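Local structure of Lin1840 protein (Listeria innocua serovar 6a, 4ZOC) at residues A167-D175 / L183-K191. The protein probably hydrolyses terminal, non-reducing beta-D-glucosyl residues, releasing beta-D-glucose, and takes part in beta-1,2-glucan metabolism. The protein carries 2 engineered substitutions. Residues are numbered along the deposited sequence; the frame is centred on the assembly and turned at random.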
loop_
_atom_site.group_PDB
_atom_site.type_symbol
_atom_site.label_atom_id
_atom_site.label_comp_id
_atom_site.label_asym_id
_atom_site.label_seq_id
_atom_site.Cartn_x
_atom_site.Cartn_y
_atom_site.Cartn_z
ATOM N N ALA A 167 -3.748 22.296 -18.979
ATOM C CA ALA A 167 -4.882 23.164 -19.187
ATOM C C ALA A 167 -5.116 24.162 -18.054
ATOM O O ALA A 167 -5.425 25.328 -18.341
ATOM C CB ALA A 167 -6.117 22.333 -19.485
ATOM N N MET A 168 -4.918 23.740 -16.787
ATOM C CA MET A 168 -5.105 24.669 -15.651
ATOM C C MET A 168 -4.059 25.768 -15.656
ATOM O O MET A 168 -4.383 26.970 -15.510
ATOM C CB MET A 168 -5.024 23.946 -14.337
ATOM C CG MET A 168 -6.232 23.210 -13.888
ATOM S SD MET A 168 -6.296 22.994 -12.054
ATOM C CE MET A 168 -7.367 21.577 -12.196
ATOM N N VAL A 169 -2.806 25.370 -15.896
ATOM C CA VAL A 169 -1.703 26.360 -15.943
ATOM C C VAL A 169 -1.991 27.410 -17.037
ATOM O O VAL A 169 -1.862 28.612 -16.812
ATOM C CB VAL A 169 -0.359 25.668 -16.172
ATOM C CG1 VAL A 169 0.743 26.715 -16.474
ATOM C CG2 VAL A 169 0.025 24.836 -14.969
ATOM N N ASP A 170 -2.395 26.941 -18.224
ATOM C CA ASP A 170 -2.727 27.824 -19.337
ATOM C C ASP A 170 -3.897 28.773 -18.947
ATOM O O ASP A 170 -3.863 29.968 -19.193
ATOM C CB ASP A 170 -3.088 26.972 -20.527
ATOM C CG ASP A 170 -3.343 27.787 -21.776
ATOM O OD1 ASP A 170 -2.732 28.878 -21.966
ATOM O OD2 ASP A 170 -4.164 27.312 -22.602
ATOM N N GLY A 171 -4.923 28.219 -18.320
ATOM C CA GLY A 171 -6.067 29.012 -17.858
ATOM C C GLY A 171 -5.696 30.090 -16.855
ATOM O O GLY A 171 -6.146 31.280 -16.942
ATOM N N TYR A 172 -4.857 29.733 -15.893
ATOM C CA TYR A 172 -4.466 30.727 -14.832
ATOM C C TYR A 172 -3.551 31.796 -15.406
ATOM O O TYR A 172 -3.756 32.962 -15.155
ATOM C CB TYR A 172 -3.741 30.066 -13.656
ATOM C CG TYR A 172 -4.567 29.111 -12.784
ATOM C CD1 TYR A 172 -5.755 29.513 -12.212
ATOM C CD2 TYR A 172 -4.068 27.853 -12.405
ATOM C CE1 TYR A 172 -6.462 28.686 -11.372
ATOM C CE2 TYR A 172 -4.830 27.013 -11.587
ATOM C CZ TYR A 172 -6.011 27.437 -11.065
ATOM O OH TYR A 172 -6.745 26.606 -10.236
ATOM N N GLN A 173 -2.532 31.359 -16.151
ATOM C CA GLN A 173 -1.430 32.224 -16.485
ATOM C C GLN A 173 -1.565 32.895 -17.848
ATOM O O GLN A 173 -0.958 33.937 -18.105
ATOM C CB GLN A 173 -0.098 31.432 -16.455
ATOM C CG GLN A 173 0.216 30.757 -15.146
ATOM C CD GLN A 173 1.619 30.281 -14.994
ATOM O OE1 GLN A 173 2.120 30.189 -13.856
ATOM N NE2 GLN A 173 2.276 29.946 -16.091
ATOM N N GLY A 174 -2.286 32.285 -18.741
ATOM C CA GLY A 174 -2.111 32.600 -20.178
ATOM C C GLY A 174 -0.675 32.517 -20.640
ATOM O O GLY A 174 0.014 31.557 -20.331
ATOM N N ASP A 175 -0.219 33.548 -21.386
ATOM C CA ASP A 175 1.139 33.581 -21.839
ATOM C C ASP A 175 1.986 34.045 -20.659
ATOM O O ASP A 175 1.928 35.220 -20.235
ATOM C CB ASP A 175 1.267 34.455 -23.114
ATOM C CG ASP A 175 2.701 34.702 -23.505
ATOM O OD1 ASP A 175 3.673 34.332 -22.802
ATOM O OD2 ASP A 175 2.867 35.316 -24.521
ATOM N N LEU A 183 -3.126 41.458 -16.389
ATOM C CA LEU A 183 -3.375 41.501 -14.958
ATOM C C LEU A 183 -4.655 40.838 -14.491
ATOM O O LEU A 183 -4.960 40.872 -13.271
ATOM C CB LEU A 183 -3.342 42.967 -14.473
ATOM C CG LEU A 183 -2.101 43.802 -14.873
ATOM C CD1 LEU A 183 -2.061 45.124 -14.135
ATOM C CD2 LEU A 183 -0.776 43.041 -14.714
ATOM N N GLU A 184 -5.331 40.154 -15.405
ATOM C CA GLU A 184 -6.471 39.258 -15.046
ATOM C C GLU A 184 -6.074 37.769 -15.025
ATOM O O GLU A 184 -6.865 36.917 -14.620
ATOM C CB GLU A 184 -7.631 39.376 -16.043
ATOM C CG GLU A 184 -8.313 40.744 -15.991
ATOM C CD GLU A 184 -9.390 40.920 -17.062
ATOM O OE1 GLU A 184 -9.727 39.918 -17.783
ATOM O OE2 GLU A 184 -9.916 42.064 -17.169
ATOM N N GLN A 185 -4.863 37.495 -15.476
ATOM C CA GLN A 185 -4.172 36.198 -15.274
ATOM C C GLN A 185 -3.262 36.284 -14.070
ATOM O O GLN A 185 -2.908 37.376 -13.596
ATOM C CB GLN A 185 -3.275 35.919 -16.465
ATOM C CG GLN A 185 -3.877 36.045 -17.826
ATOM C CD GLN A 185 -4.976 35.127 -18.104
ATOM O OE1 GLN A 185 -5.764 35.414 -18.983
ATOM N NE2 GLN A 185 -5.090 34.021 -17.367
ATOM N N MET A 186 -2.865 35.121 -13.542
ATOM C CA MET A 186 -2.059 35.073 -12.331
ATOM C C MET A 186 -1.045 33.930 -12.440
ATOM O O MET A 186 -1.168 33.054 -13.300
ATOM C CB MET A 186 -2.957 34.861 -11.121
ATOM C CG MET A 186 -3.603 33.484 -10.987
ATOM S SD MET A 186 -4.922 33.422 -9.771
ATOM C CE MET A 186 -4.158 34.076 -8.322
ATOM N N ALA A 187 -0.048 33.933 -11.568
ATOM C CA ALA A 187 0.913 32.837 -11.513
ATOM C C ALA A 187 0.281 31.593 -10.882
ATOM O O ALA A 187 -0.441 31.656 -9.875
ATOM C CB ALA A 187 2.138 33.226 -10.772
ATOM N N ALA A 188 0.638 30.450 -11.465
ATOM C CA ALA A 188 0.283 29.147 -10.931
ATOM C C ALA A 188 1.447 28.569 -10.154
ATOM O O ALA A 188 2.580 28.865 -10.451
ATOM C CB ALA A 188 -0.133 28.234 -12.084
ATOM N N CYS A 189 1.153 27.732 -9.158
ATOM C CA CYS A 189 2.100 27.032 -8.368
ATOM C C CYS A 189 1.696 25.541 -8.349
ATOM O O CYS A 189 0.709 25.155 -7.753
ATOM C CB CYS A 189 2.085 27.526 -6.932
ATOM S SG CYS A 189 3.222 26.738 -5.825
ATOM N N VAL A 190 2.532 24.739 -8.968
ATOM C CA VAL A 190 2.378 23.264 -9.032
ATOM C C VAL A 190 2.568 22.715 -7.644
ATOM O O VAL A 190 3.516 23.115 -6.990
ATOM C CB VAL A 190 3.445 22.673 -10.022
ATOM C CG1 VAL A 190 3.617 21.167 -9.924
ATOM C CG2 VAL A 190 3.076 22.986 -11.473
ATOM N N LYS A 191 1.755 21.750 -7.205
ATOM C CA LYS A 191 1.973 21.146 -5.895
ATOM C C LYS A 191 1.514 19.652 -6.012
ATOM O O LYS A 191 0.772 19.314 -6.981
ATOM C CB LYS A 191 1.231 21.903 -4.763
ATOM C CG LYS A 191 -0.269 21.795 -4.864
ATOM C CD LYS A 191 -0.944 22.775 -3.934
ATOM C CE LYS A 191 -2.410 22.539 -3.747
ATOM N NZ LYS A 191 -3.010 23.565 -2.909
#
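Gln185 and Gln173 illustrate how two amide side chains can fasten the end of a helix to the start of the next strand and the loop leading into it. Gln185 places CG beside its own backbone N (chi1 -50°) and bends at chi2, folding its amide back over the last helical turn. There Gln185 NE2 donates to Tyr172 O at 2.8 Å and to Gly171 O at 3.0 Å, both acceptors close to the amide plane; the bond to Gly171 is the more bent. Met186 N approaches Tyr172 O from the opposite face of that carbonyl, also at 2.8 Å and nearly straight, so one oxygen is gripped by a side chain and a backbone donor. Gln173, extended beyond CG, reaches across to the strand, where its OE1 takes Ala188 N on an in-plane lone pair (2.8 Å, 168° at the hydrogen). The same OE1 accepts from Lys232 N, and NE2 donates to Gly230 O, which fixes the amide's rotation. Beside the Gln173 amide, Ala188 CB packs 4.0 Å from Tyr172 CD2, while the tyrosine hydroxyl bonds to Ser136. Gly174, with positive phi, ends the helix. Residues 167-173 and 187-191 run roughly antiparallel (152°), the helix-to-strand half of a beta-alpha-beta crossover in this family 3 glycosidase TIM barrel.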